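Local coordinates for hypothetical protein EF2904 (Enterococcus faecalis, PDB 2AZ4), which binds two zinc ions in a metallo-beta-lactamase fold and may act as an RNA-binding exonuclease, although its function has not been established, at residues G146-N150 against E161-V165; D228-V234 against F374-C379; D49-L54 against R99-Y103; E296-Y301 against N311-I316; A207-L213 against I395-V401. All coordinates share one frame. Residue numbers count along the deposited sequence, not the author numbering.

Contact 1: residues G146-N150 against E161-V165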
# COMPACT_ATOMS: atom_id res chain seq x y z
N GLY A 146 -14.85 3.69 7.47
CA GLY A 146 -14.01 4.75 6.93
C GLY A 146 -14.00 5.91 7.91
O GLY A 146 -15.08 6.39 8.33
N LEU A 147 -12.79 6.31 8.31
CA LEU A 147 -12.58 7.38 9.29
C LEU A 147 -11.92 8.61 8.64
O LEU A 147 -11.43 8.53 7.52
CB LEU A 147 -11.66 6.88 10.43
CG LEU A 147 -12.16 5.68 11.23
CD1 LEU A 147 -11.06 5.27 12.24
CD2 LEU A 147 -13.52 6.01 11.94
N ASN A 148 -11.96 9.72 9.36
CA ASN A 148 -11.37 10.97 8.95
C ASN A 148 -9.98 11.09 9.56
O ASN A 148 -9.64 10.42 10.52
CB ASN A 148 -12.26 12.15 9.42
CG ASN A 148 -13.67 12.07 8.86
OD1 ASN A 148 -14.66 12.13 9.60
ND2 ASN A 148 -13.77 11.95 7.55
N LYS A 149 -9.16 11.95 8.99
CA LYS A 149 -7.84 12.14 9.54
C LYS A 149 -7.87 12.52 11.03
O LYS A 149 -8.70 13.33 11.48
CB LYS A 149 -7.09 13.18 8.71
CG LYS A 149 -6.88 12.72 7.26
CD LYS A 149 -6.52 13.92 6.40
CE LYS A 149 -5.76 13.49 5.17
NZ LYS A 149 -5.54 14.68 4.32
N ASN A 150 -6.96 11.90 11.77
CA ASN A 150 -6.78 12.14 13.21
C ASN A 150 -7.96 11.73 14.10
O ASN A 150 -8.04 12.16 15.25
CB ASN A 150 -6.35 13.58 13.49
CG ASN A 150 -5.20 14.05 12.60
OD1 ASN A 150 -4.11 13.49 12.63
ND2 ASN A 150 -5.44 15.08 11.83
N GLU A 161 -5.43 6.68 17.70
CA GLU A 161 -5.54 7.80 16.79
C GLU A 161 -4.99 7.41 15.43
O GLU A 161 -3.85 6.92 15.32
CB GLU A 161 -4.80 9.04 17.31
CG GLU A 161 -5.14 10.32 16.49
CD GLU A 161 -4.53 11.59 17.08
OE1 GLU A 161 -4.17 11.56 18.28
OE2 GLU A 161 -4.42 12.61 16.36
N ILE A 162 -5.78 7.64 14.38
CA ILE A 162 -5.37 7.29 13.02
C ILE A 162 -4.89 8.54 12.29
O ILE A 162 -5.64 9.46 12.01
CB ILE A 162 -6.48 6.51 12.26
CG1 ILE A 162 -5.98 6.04 10.90
CG2 ILE A 162 -7.77 7.32 12.17
CD1 ILE A 162 -6.76 4.82 10.36
N VAL A 163 -3.61 8.55 11.97
CA VAL A 163 -2.97 9.79 11.57
C VAL A 163 -2.47 9.61 10.16
O VAL A 163 -1.77 8.65 9.92
CB VAL A 163 -1.75 10.08 12.51
CG1 VAL A 163 -0.99 11.33 12.07
CG2 VAL A 163 -2.22 10.23 14.00
N PRO A 164 -2.78 10.55 9.24
CA PRO A 164 -2.34 10.45 7.84
C PRO A 164 -0.83 10.59 7.73
O PRO A 164 -0.19 11.40 8.45
CB PRO A 164 -3.04 11.63 7.16
CG PRO A 164 -3.22 12.64 8.30
CD PRO A 164 -3.57 11.77 9.47
N VAL A 165 -0.27 9.81 6.83
CA VAL A 165 1.14 9.77 6.61
C VAL A 165 1.38 9.74 5.10
O VAL A 165 0.54 9.23 4.36
CB VAL A 165 1.65 8.55 7.39
CG1 VAL A 165 2.12 7.41 6.51
CG2 VAL A 165 2.52 8.97 8.56

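Contact 2: residues D228-V234 against F374-C379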
# COMPACT_ATOMS: atom_id res chain seq x y z
N ASP A 228 20.38 1.55 -13.42
CA ASP A 228 19.63 1.03 -14.56
C ASP A 228 19.61 2.11 -15.65
O ASP A 228 19.11 3.22 -15.42
CB ASP A 228 18.21 0.68 -14.09
CG ASP A 228 17.35 0.07 -15.19
OD1 ASP A 228 17.82 -0.05 -16.34
OD2 ASP A 228 16.19 -0.28 -14.89
N PRO A 229 20.17 1.81 -16.84
CA PRO A 229 20.18 2.83 -17.90
C PRO A 229 18.78 3.23 -18.40
O PRO A 229 18.62 4.30 -18.98
CB PRO A 229 21.01 2.18 -19.02
CG PRO A 229 21.77 1.04 -18.34
CD PRO A 229 20.84 0.56 -17.27
N ALA A 230 17.78 2.37 -18.18
CA ALA A 230 16.38 2.65 -18.55
C ALA A 230 15.66 3.59 -17.56
O ALA A 230 14.56 4.11 -17.85
CB ALA A 230 15.60 1.34 -18.69
N GLN A 231 16.31 3.80 -16.41
CA GLN A 231 15.75 4.53 -15.27
C GLN A 231 16.24 5.98 -15.14
O GLN A 231 17.43 6.28 -15.22
CB GLN A 231 16.04 3.75 -13.98
CG GLN A 231 15.48 4.37 -12.72
CD GLN A 231 15.36 3.38 -11.58
OE1 GLN A 231 16.11 2.40 -11.50
NE2 GLN A 231 14.40 3.63 -10.69
N ILE A 232 15.28 6.89 -14.97
CA ILE A 232 15.55 8.29 -14.62
C ILE A 232 15.65 8.37 -13.09
O ILE A 232 14.81 7.82 -12.40
CB ILE A 232 14.38 9.19 -15.13
CG1 ILE A 232 14.51 9.39 -16.64
CG2 ILE A 232 14.33 10.53 -14.37
CD1 ILE A 232 13.26 9.86 -17.34
N ALA A 233 16.68 9.03 -12.58
CA ALA A 233 16.79 9.24 -11.13
C ALA A 233 15.81 10.34 -10.69
O ALA A 233 15.89 11.49 -11.15
CB ALA A 233 18.22 9.61 -10.76
N VAL A 234 14.87 9.97 -9.83
CA VAL A 234 13.75 10.82 -9.42
C VAL A 234 13.91 10.99 -7.91
O VAL A 234 14.27 10.03 -7.24
CB VAL A 234 12.38 10.14 -9.75
CG1 VAL A 234 11.21 10.79 -9.01
CG2 VAL A 234 12.10 10.16 -11.27
N PHE A 374 11.27 2.17 -23.71
CA PHE A 374 10.78 1.93 -22.36
C PHE A 374 11.53 2.86 -21.41
O PHE A 374 12.77 2.93 -21.44
CB PHE A 374 11.05 0.49 -21.96
CG PHE A 374 10.77 0.17 -20.52
CD1 PHE A 374 9.51 -0.28 -20.12
CD2 PHE A 374 11.76 0.30 -19.56
CE1 PHE A 374 9.25 -0.60 -18.81
CE2 PHE A 374 11.50 -0.03 -18.21
CZ PHE A 374 10.23 -0.48 -17.85
N VAL A 375 10.77 3.59 -20.59
CA VAL A 375 11.36 4.49 -19.61
C VAL A 375 10.82 4.17 -18.24
O VAL A 375 9.61 4.23 -18.02
CB VAL A 375 11.15 5.97 -19.97
CG1 VAL A 375 11.68 6.89 -18.87
CG2 VAL A 375 11.87 6.29 -21.27
N ARG A 376 11.72 3.81 -17.34
CA ARG A 376 11.37 3.61 -15.96
C ARG A 376 11.35 4.96 -15.22
O ARG A 376 12.38 5.64 -15.09
CB ARG A 376 12.35 2.64 -15.30
CG ARG A 376 11.85 2.14 -13.95
CD ARG A 376 12.75 1.09 -13.34
NE ARG A 376 12.35 0.85 -11.96
CZ ARG A 376 11.42 -0.02 -11.59
NH1 ARG A 376 10.81 -0.77 -12.50
NH2 ARG A 376 11.10 -0.15 -10.30
N LEU A 377 10.16 5.36 -14.78
CA LEU A 377 10.04 6.62 -14.05
C LEU A 377 9.42 6.30 -12.69
O LEU A 377 8.20 6.41 -12.50
CB LEU A 377 9.22 7.65 -14.86
CG LEU A 377 9.14 9.10 -14.37
CD1 LEU A 377 10.49 9.84 -14.53
CD2 LEU A 377 8.01 9.84 -15.09
N ALA A 378 10.27 5.88 -11.76
CA ALA A 378 9.82 5.34 -10.49
C ALA A 378 10.07 6.31 -9.34
O ALA A 378 11.05 7.05 -9.34
CB ALA A 378 10.48 3.98 -10.20
N CYS A 379 9.19 6.30 -8.36
CA CYS A 379 9.43 7.03 -7.12
C CYS A 379 8.91 6.17 -5.97
O CYS A 379 7.69 5.91 -5.87
CB CYS A 379 8.72 8.39 -7.17
SG CYS A 379 8.98 9.40 -5.69
O HOH W 1 13.04 6.26 -11.68
O HOH W 2 13.12 1.78 -9.15

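Contact 3: residues D49-L54 against R99-Y103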
# COMPACT_ATOMS: atom_id res chain seq x y z
N ASP A 49 -5.54 -20.48 -1.14
CA ASP A 49 -5.45 -19.52 -0.03
C ASP A 49 -6.42 -19.86 1.10
O ASP A 49 -6.76 -18.99 1.92
CB ASP A 49 -5.78 -18.12 -0.53
CG ASP A 49 -4.59 -17.43 -1.20
OD1 ASP A 49 -3.43 -17.69 -0.86
OD2 ASP A 49 -4.83 -16.57 -2.08
N HIS A 50 -6.87 -21.10 1.15
CA HIS A 50 -7.67 -21.58 2.29
C HIS A 50 -6.91 -21.25 3.58
O HIS A 50 -5.68 -21.37 3.64
CB HIS A 50 -7.87 -23.09 2.17
CG HIS A 50 -8.81 -23.66 3.18
ND1 HIS A 50 -10.03 -24.21 2.83
CD2 HIS A 50 -8.72 -23.80 4.53
CE1 HIS A 50 -10.64 -24.66 3.91
NE2 HIS A 50 -9.87 -24.41 4.96
N ILE A 51 -7.64 -20.83 4.61
CA ILE A 51 -7.03 -20.49 5.90
C ILE A 51 -6.05 -21.56 6.44
O ILE A 51 -4.95 -21.24 6.87
CB ILE A 51 -8.08 -20.03 6.95
CG1 ILE A 51 -7.38 -19.42 8.18
CG2 ILE A 51 -9.08 -21.15 7.27
CD1 ILE A 51 -7.92 -18.05 8.55
N GLU A 52 -6.43 -22.83 6.35
CA GLU A 52 -5.58 -23.94 6.80
C GLU A 52 -4.25 -24.00 6.07
O GLU A 52 -3.21 -24.27 6.66
CB GLU A 52 -6.32 -25.27 6.61
CG GLU A 52 -6.86 -25.87 7.90
CD GLU A 52 -8.15 -25.23 8.37
OE1 GLU A 52 -9.01 -24.91 7.52
OE2 GLU A 52 -8.31 -25.06 9.61
N THR A 53 -4.30 -23.76 4.77
CA THR A 53 -3.13 -23.76 3.92
C THR A 53 -2.20 -22.64 4.36
O THR A 53 -1.00 -22.86 4.52
CB THR A 53 -3.52 -23.63 2.43
OG1 THR A 53 -4.44 -24.69 2.11
CG2 THR A 53 -2.32 -23.73 1.51
N LEU A 54 -2.77 -21.46 4.59
CA LEU A 54 -2.03 -20.29 5.04
C LEU A 54 -1.47 -20.49 6.45
O LEU A 54 -0.34 -20.09 6.72
CB LEU A 54 -2.89 -19.01 4.96
CG LEU A 54 -3.42 -18.56 3.58
CD1 LEU A 54 -4.28 -17.31 3.77
CD2 LEU A 54 -2.31 -18.31 2.59
N ARG A 99 -4.35 -8.04 2.47
CA ARG A 99 -4.72 -9.19 1.64
C ARG A 99 -5.78 -10.10 2.26
O ARG A 99 -6.61 -10.66 1.54
CB ARG A 99 -3.50 -10.01 1.27
CG ARG A 99 -3.75 -11.02 0.19
CD ARG A 99 -2.50 -11.75 -0.25
NE ARG A 99 -2.99 -12.76 -1.16
CZ ARG A 99 -2.88 -14.06 -1.00
NH1 ARG A 99 -2.17 -14.61 -0.02
NH2 ARG A 99 -3.45 -14.82 -1.91
N MET A 100 -5.77 -10.29 3.58
CA MET A 100 -6.70 -11.23 4.18
C MET A 100 -7.89 -10.63 4.92
O MET A 100 -8.53 -11.34 5.70
CB MET A 100 -5.98 -12.29 5.05
CG MET A 100 -5.43 -11.82 6.39
SD MET A 100 -4.95 -13.17 7.51
CE MET A 100 -4.30 -12.20 8.88
N ILE A 101 -8.23 -9.35 4.68
CA ILE A 101 -9.31 -8.75 5.48
C ILE A 101 -10.64 -9.54 5.38
O ILE A 101 -11.43 -9.54 6.32
CB ILE A 101 -9.55 -7.24 5.22
CG1 ILE A 101 -9.87 -6.98 3.73
CG2 ILE A 101 -8.35 -6.39 5.73
CD1 ILE A 101 -10.54 -5.65 3.52
N ASN A 102 -10.86 -10.24 4.26
CA ASN A 102 -12.12 -10.98 4.12
C ASN A 102 -12.21 -12.17 5.07
O ASN A 102 -13.31 -12.71 5.28
CB ASN A 102 -12.37 -11.46 2.70
CG ASN A 102 -12.81 -10.34 1.77
OD1 ASN A 102 -12.64 -10.43 0.54
ND2 ASN A 102 -13.43 -9.32 2.32
N TYR A 103 -11.08 -12.57 5.64
CA TYR A 103 -11.08 -13.63 6.66
C TYR A 103 -11.33 -13.11 8.07
O TYR A 103 -11.51 -13.89 9.02
CB TYR A 103 -9.76 -14.41 6.62
CG TYR A 103 -9.64 -15.40 5.49
CD1 TYR A 103 -10.71 -15.66 4.61
CD2 TYR A 103 -8.45 -16.10 5.29
CE1 TYR A 103 -10.58 -16.60 3.56
CE2 TYR A 103 -8.31 -17.03 4.27
CZ TYR A 103 -9.36 -17.28 3.41
OH TYR A 103 -9.18 -18.21 2.40

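Contact 4: residues E296-Y301 against N311-I316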
# COMPACT_ATOMS: atom_id res chain seq x y z
N GLU A 296 -12.74 14.85 -13.14
CA GLU A 296 -13.30 14.23 -14.32
C GLU A 296 -12.28 14.32 -15.43
O GLU A 296 -11.86 15.41 -15.81
CB GLU A 296 -14.61 14.88 -14.72
CG GLU A 296 -15.72 14.59 -13.72
CD GLU A 296 -17.09 14.77 -14.31
OE1 GLU A 296 -17.80 15.71 -13.86
OE2 GLU A 296 -17.46 13.99 -15.21
N VAL A 297 -11.82 13.16 -15.89
CA VAL A 297 -10.81 13.09 -16.92
C VAL A 297 -11.38 12.24 -18.06
O VAL A 297 -12.26 11.42 -17.83
CB VAL A 297 -9.48 12.50 -16.35
CG1 VAL A 297 -9.65 11.03 -15.87
CG2 VAL A 297 -8.33 12.61 -17.35
N ARG A 298 -10.85 12.43 -19.26
CA ARG A 298 -11.15 11.56 -20.42
C ARG A 298 -10.68 10.13 -20.15
O ARG A 298 -9.76 9.90 -19.36
CB ARG A 298 -10.56 12.12 -21.73
CG ARG A 298 -11.27 13.39 -22.21
CD ARG A 298 -10.43 14.16 -23.24
NE ARG A 298 -11.03 15.45 -23.57
CZ ARG A 298 -10.95 16.56 -22.82
NH1 ARG A 298 -10.30 16.56 -21.66
NH2 ARG A 298 -11.56 17.66 -23.23
N TYR A 299 -11.35 9.16 -20.76
CA TYR A 299 -11.09 7.77 -20.47
C TYR A 299 -11.44 6.88 -21.64
O TYR A 299 -12.15 7.30 -22.54
CB TYR A 299 -11.92 7.32 -19.26
CG TYR A 299 -13.42 7.41 -19.50
CD1 TYR A 299 -14.14 6.31 -20.00
CD2 TYR A 299 -14.11 8.59 -19.25
CE1 TYR A 299 -15.51 6.41 -20.21
CE2 TYR A 299 -15.46 8.70 -19.48
CZ TYR A 299 -16.17 7.60 -19.92
OH TYR A 299 -17.52 7.73 -20.15
N TYR A 300 -10.95 5.65 -21.60
CA TYR A 300 -11.35 4.60 -22.54
C TYR A 300 -11.64 3.34 -21.74
O TYR A 300 -11.11 3.14 -20.63
CB TYR A 300 -10.29 4.36 -23.62
CG TYR A 300 -9.09 3.61 -23.14
CD1 TYR A 300 -8.89 2.27 -23.48
CD2 TYR A 300 -8.15 4.23 -22.30
CE1 TYR A 300 -7.77 1.58 -23.03
CE2 TYR A 300 -7.04 3.56 -21.84
CZ TYR A 300 -6.86 2.24 -22.20
OH TYR A 300 -5.77 1.55 -21.72
N TYR A 301 -12.52 2.52 -22.28
CA TYR A 301 -12.83 1.22 -21.71
C TYR A 301 -11.89 0.15 -22.21
O TYR A 301 -11.70 -0.01 -23.42
CB TYR A 301 -14.25 0.82 -22.05
CG TYR A 301 -15.27 1.56 -21.24
CD1 TYR A 301 -15.46 1.24 -19.89
CD2 TYR A 301 -16.06 2.55 -21.81
CE1 TYR A 301 -16.40 1.90 -19.12
CE2 TYR A 301 -17.03 3.22 -21.05
CZ TYR A 301 -17.18 2.88 -19.69
OH TYR A 301 -18.09 3.52 -18.92
N ASN A 311 -19.14 10.21 -17.16
CA ASN A 311 -19.78 10.97 -18.22
C ASN A 311 -19.48 10.33 -19.57
O ASN A 311 -18.32 10.30 -20.01
CB ASN A 311 -19.24 12.41 -18.19
CG ASN A 311 -19.90 13.33 -19.23
OD1 ASN A 311 -20.58 12.88 -20.13
ND2 ASN A 311 -19.68 14.63 -19.09
N PRO A 312 -20.53 9.82 -20.26
CA PRO A 312 -20.36 9.18 -21.57
C PRO A 312 -19.65 10.07 -22.59
O PRO A 312 -18.94 9.56 -23.46
CB PRO A 312 -21.79 8.91 -22.03
CG PRO A 312 -22.58 8.79 -20.76
CD PRO A 312 -21.94 9.80 -19.82
N ALA A 313 -19.81 11.38 -22.48
CA ALA A 313 -19.19 12.32 -23.42
C ALA A 313 -17.68 12.47 -23.25
O ALA A 313 -17.02 13.12 -24.06
CB ALA A 313 -19.87 13.67 -23.31
N LEU A 314 -17.14 11.91 -22.18
CA LEU A 314 -15.70 12.00 -21.94
C LEU A 314 -14.98 10.73 -22.40
O LEU A 314 -13.77 10.55 -22.17
CB LEU A 314 -15.41 12.32 -20.47
CG LEU A 314 -15.79 13.76 -20.06
CD1 LEU A 314 -15.68 13.94 -18.55
CD2 LEU A 314 -14.95 14.77 -20.81
N GLU A 315 -15.72 9.86 -23.08
CA GLU A 315 -15.13 8.60 -23.53
C GLU A 315 -14.43 8.87 -24.83
O GLU A 315 -14.96 9.56 -25.70
CB GLU A 315 -16.19 7.52 -23.74
CG GLU A 315 -15.59 6.15 -24.14
CD GLU A 315 -16.63 5.12 -24.51
OE1 GLU A 315 -17.82 5.32 -24.18
OE2 GLU A 315 -16.26 4.09 -25.12
N ILE A 316 -13.22 8.33 -24.94
CA ILE A 316 -12.46 8.33 -26.18
C ILE A 316 -12.39 6.87 -26.65
O ILE A 316 -12.13 5.96 -25.85
CB ILE A 316 -11.02 8.87 -26.00
CG1 ILE A 316 -10.99 10.18 -25.19
CG2 ILE A 316 -10.27 8.95 -27.35
CD1 ILE A 316 -11.63 11.42 -25.87
O HOH W 3 -16.89 11.45 -15.98
O HOH W 4 -13.42 3.82 -25.08

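Contact 5: residues A207-L213 against I395-V401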
# COMPACT_ATOMS: atom_id res chain seq x y z
N ALA A 207 3.94 11.99 17.36
CA ALA A 207 4.58 10.77 17.85
C ALA A 207 5.74 11.06 18.82
O ALA A 207 6.28 10.14 19.42
CB ALA A 207 5.07 9.90 16.69
N LYS A 208 6.12 12.33 18.92
CA LYS A 208 7.27 12.74 19.74
C LYS A 208 7.31 11.98 21.09
O LYS A 208 6.30 11.95 21.78
CB LYS A 208 7.18 14.25 20.02
CG LYS A 208 8.48 14.89 20.51
CD LYS A 208 9.27 15.51 19.37
CE LYS A 208 10.70 15.77 19.82
NZ LYS A 208 11.56 16.26 18.70
N HIS A 209 8.44 11.38 21.42
CA HIS A 209 8.68 10.81 22.76
C HIS A 209 7.86 9.55 23.04
O HIS A 209 7.66 9.15 24.21
CB HIS A 209 8.43 11.86 23.87
CG HIS A 209 9.29 13.07 23.76
ND1 HIS A 209 8.84 14.34 24.06
CD2 HIS A 209 10.59 13.22 23.39
CE1 HIS A 209 9.82 15.21 23.88
NE2 HIS A 209 10.89 14.55 23.49
N THR A 210 7.37 8.90 21.97
CA THR A 210 6.62 7.67 22.14
C THR A 210 7.46 6.61 22.85
O THR A 210 8.66 6.51 22.62
CB THR A 210 6.06 7.12 20.78
OG1 THR A 210 5.14 6.05 21.05
CG2 THR A 210 7.15 6.63 19.87
N GLU A 211 6.82 5.80 23.69
CA GLU A 211 7.56 4.77 24.44
C GLU A 211 8.00 3.64 23.56
O GLU A 211 9.00 2.98 23.84
CB GLU A 211 6.69 4.19 25.54
CG GLU A 211 6.24 5.21 26.51
CD GLU A 211 5.21 4.68 27.47
OE1 GLU A 211 4.34 5.50 27.87
OE2 GLU A 211 5.28 3.47 27.81
N LEU A 212 7.26 3.37 22.50
CA LEU A 212 7.60 2.27 21.64
C LEU A 212 7.19 2.60 20.20
O LEU A 212 6.00 2.68 19.89
CB LEU A 212 6.91 1.00 22.13
CG LEU A 212 7.34 -0.31 21.50
CD1 LEU A 212 8.61 -0.85 22.18
CD2 LEU A 212 6.20 -1.30 21.63
N LEU A 213 8.20 2.80 19.36
CA LEU A 213 8.02 3.11 17.95
C LEU A 213 8.22 1.87 17.10
O LEU A 213 9.36 1.42 16.92
CB LEU A 213 8.99 4.22 17.52
CG LEU A 213 8.95 4.67 16.04
CD1 LEU A 213 7.58 5.19 15.74
CD2 LEU A 213 9.98 5.77 15.78
N ILE A 395 11.15 12.13 16.09
CA ILE A 395 10.31 11.52 17.12
C ILE A 395 11.03 11.31 18.47
O ILE A 395 10.44 11.52 19.52
CB ILE A 395 9.73 10.16 16.63
CG1 ILE A 395 8.68 10.38 15.54
CG2 ILE A 395 9.17 9.33 17.78
CD1 ILE A 395 8.41 9.14 14.69
N GLU A 396 12.30 10.89 18.41
CA GLU A 396 13.12 10.57 19.60
C GLU A 396 12.41 9.49 20.43
O GLU A 396 11.94 9.75 21.55
CB GLU A 396 13.46 11.82 20.44
CG GLU A 396 14.10 13.00 19.66
CD GLU A 396 14.56 14.13 20.59
OE1 GLU A 396 15.34 13.83 21.52
OE2 GLU A 396 14.14 15.32 20.42
N PRO A 397 12.30 8.27 19.86
CA PRO A 397 11.58 7.19 20.52
C PRO A 397 12.40 6.65 21.70
O PRO A 397 13.62 6.54 21.61
CB PRO A 397 11.45 6.13 19.42
CG PRO A 397 12.66 6.34 18.58
CD PRO A 397 12.84 7.83 18.56
N GLN A 398 11.72 6.33 22.81
CA GLN A 398 12.37 5.76 23.97
C GLN A 398 12.88 4.37 23.62
O GLN A 398 14.00 3.99 23.96
CB GLN A 398 11.42 5.73 25.15
CG GLN A 398 10.99 7.11 25.63
CD GLN A 398 9.92 7.04 26.70
OE1 GLN A 398 10.08 6.34 27.69
NE2 GLN A 398 8.82 7.76 26.50
N VAL A 399 12.03 3.61 22.92
CA VAL A 399 12.37 2.29 22.42
C VAL A 399 11.93 2.20 20.96
O VAL A 399 10.80 2.55 20.62
CB VAL A 399 11.68 1.15 23.21
CG1 VAL A 399 12.17 -0.19 22.69
CG2 VAL A 399 11.94 1.27 24.74
N LEU A 400 12.84 1.73 20.11
CA LEU A 400 12.59 1.56 18.68
C LEU A 400 12.47 0.07 18.36
O LEU A 400 13.32 -0.73 18.79
CB LEU A 400 13.76 2.17 17.89
CG LEU A 400 13.76 2.62 16.41
CD1 LEU A 400 14.80 1.86 15.61
CD2 LEU A 400 12.40 2.69 15.68
N VAL A 401 11.42 -0.30 17.61
CA VAL A 401 11.27 -1.67 17.14
C VAL A 401 11.24 -1.71 15.60
O VAL A 401 10.19 -1.41 15.02
CB VAL A 401 9.93 -2.31 17.67
CG1 VAL A 401 9.85 -3.80 17.29
CG2 VAL A 401 9.79 -2.13 19.14
O HOH W 5 13.06 16.25 23.39

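Contact 1: residues G146-N150 against E161-V165
Residues 147-150 and 161-164 run almost at right angles (93°) and meet through one backbone hydrogen bond, from Asn150 N to Ile162 O at 2.8 Å. Asn150 has a positive phi of 65°, a conformation asparagine accepts readily. Its m rotamer sets Asn150 OD1 beside Pro164 CD (3.6 Å) and Val163 CG1 (3.8 Å). Leu147 (m, t) and the extended Ile162 (t, t) bring their branches together, with Leu147 CD1 3.9 Å from Ile162 CG2, as suits buried aliphatic residues. Lys149 is nearly fully extended, so its aliphatic part packs on proline, CG to Pro164 CG at 3.8 Å, while NZ makes a weak, long ion pair with Glu199. Glu161, likewise stretched (t, t), passes OE2 within 3.6 Å of Asn150 CB and forms a salt bridge with Lys206. The contact joins the two sheets of the metallo-beta-lactamase sandwich: strand 145-147 is outermost in one, strand 158-164 lies between 152-155 and 173-179 in the other, and helix 197-207 flanks Val163 and Pro164.

Contact 2: residues D228-V234 against F374-C379
Residues 228-234 run alongside 374-379 in the same direction and bridge the backbones once, Gln231 with Arg376. Both polar groups of Arg376's backbone are used: its N donates to Ala230 O (2.9 Å) and its O accepts from Ile232 N (3.2 Å), with Gln231 CA adding a CA-H...O contact to Arg376 O at 3.6 Å. The approach is shaped by a type I turn from Asp228 to Gln231, closed by Gln231 N to Asp228 O (3.0 Å). Aspartate suits its first position because Asp228 OD1 accepts from Ala230 N (3.0 Å), an Asx turn. Farther along, the segments separate and water replaces direct bonds. Water 1 accepts from Gln231 NE2 (3.1 Å) and Ala378 N (2.8 Å) and donates to Ile232 O (2.5 Å); water 2 accepts from Gln231 NE2 (2.7 Å) and Arg376 NH2 (3.0 Å). Arg376 NH1 bonds Leu353 O and Tyr360 OH. On the apolar side, Val234 CG2 meets Leu377 CD1 at 3.6 Å and Ile232 CD1 meets Val375 CG1 at 3.7 Å. The loop thus lines strand 373-376, the edge strand of the six-stranded parallel sheet, on the side away from 344-348, with helix 237-249 packed against Ile232 and Leu377.

Contact 3: residues D49-L54 against R99-Y103
This contact lies near the dinuclear zinc site: residues 99-103 directly follow helix 95-98, which carries the zinc ligands Asp96 and His97, and the side chain of Arg99 is about 11 Å from a bound zinc. Arg99, extended to full length, forms a salt bridge with Asp49, within which the hydrogen bond from Arg99 NH1 to Asp49 OD1 is weak at 3.4 Å; NH1 also bonds Thr38. The sequence around the ligands, His92, His94, Asp96 and His97, is the HxHxDH motif of metallo-beta-lactamase hydrolases, and the chain leaves it through a 3-10 turn in which Tyr103 N bonds Met100 O (2.8 Å). Tyrosine suits the end of this turn because it can do two jobs: Tyr103 OH donates to Asp49 O at 2.6 Å, while its buried ring receives Ile51 CD1 at CD2 (3.8 Å) and Leu54 CD1 at CE2 (4.1 Å), aliphatic residues one turn apart on helix 51-56. His50 occupies the N-cap position of that helix, and its NE2 donates to Glu52 OE1 (2.7 Å).

Contact 4: residues E296-Y301 against N311-I316
Tyr299 turns back on itself: its CA-to-CB bond leaves residues 311-316 behind, yet a p rotamer folds the ring over them. Tyrosine suits the position because ring and hydroxyl both find partners. Tyr299 OH donates to Asn311 O at 2.7 Å, and Glu315 CA lies 4.0 Å from the ring centroid, 15° off the normal, a CH-pi contact; Leu314 CB packs on Tyr299 CE2 at 3.8 Å. The backbone of the same residue holds the two segments together, since Tyr299 N donates to Leu314 O (3.1 Å) and Ile316 N to Tyr299 O (2.8 Å), making a single bridge with Glu315 between backbones that run the same way. Asn311 prepares this approach. Its OD1 accepts from Ala313 N (2.9 Å), an Asx turn, and its O also accepts from Leu314 N (2.9 Å) within the 3-10 turn 312-314. Two waters close the ends: water 3 donates to Glu296 OE2 (2.7 Å) and accepts from Asn311 N (2.8 Å), while water 4 accepts from Tyr301 N (3.2 Å) and donates to Glu315 OE2 (2.9 Å) and Ile316 O (2.6 Å). Strand 298-300 is outermost in a parallel sheet, pairing through Arg298 and Tyr300 with Leu281 of strand 278-282. Residues 314-316 therefore line the sheet's edge at the start of the crossover to helix 318-323 and strand 328-331, a layout typical of parallel alpha/beta domains.

Contact 5: residues A207-L213 against I395-V401
Leu213 is the main bump: it fills a hollow walled by Ile395, Pro397 and Leu400, its CB 3.6 Å from Pro397 CB and its CD2 3.9 Å from both Ile395 CD1 and Leu400 CD2. Leu212 fits a second notch, with CD1 3.7 Å from Val399 CG1 and 3.5 Å from Val401 CG2; the compact branched valines give it firm walls. Ile395 in turn settles into the type II turn Ala207 to Thr210, CG1 lying 3.8 Å from Ala207 CB and CG2 4.0 Å from Thr210 CG2. Hydrogen bonds fix the fit, from His209 N to Ile395 O (2.8 Å) through Gln398 N to Thr210 O (3.1 Å) to the parallel pairing, where Leu213 N bonds Val399 O (2.9 Å) and Val401 N bonds Leu213 O (2.8 Å). Helices 197-207 and 385-395 lead side by side into strands 212-216 and 399-403, neighbours in one sheet of the metallo-beta-lactamase sandwich, between 182-186 and 417-418. Leu212 and Val401 meet strand 7-13 of the other sheet, whereas Ile395 packs on helix 197-207.

How the contacts relate
Along the chain contact 3 closes first, then contact 1 and, before contact 2 opens, residues 207-213 of contact 5 pass; their partners, 395-401, come only after contact 4 and contact 2 are complete. Contacts 1 and 5, with centres about 19 Å apart, reach one sheet of the metallo-beta-lactamase sandwich. Contacts 2 and 4, about 29 Å apart between centres, lie at opposite edges of the six-stranded parallel sheet, on strands 373-376 and 298-300. Because its strands all come between 212-216 and 399-403, that sheet appears to be inserted in the sandwich, consistent with the beta-CASP layout of related nucleases, and contact 5 pairs the strand the chain leaves from with the one it returns to. Contact 3 lies near the zinc site.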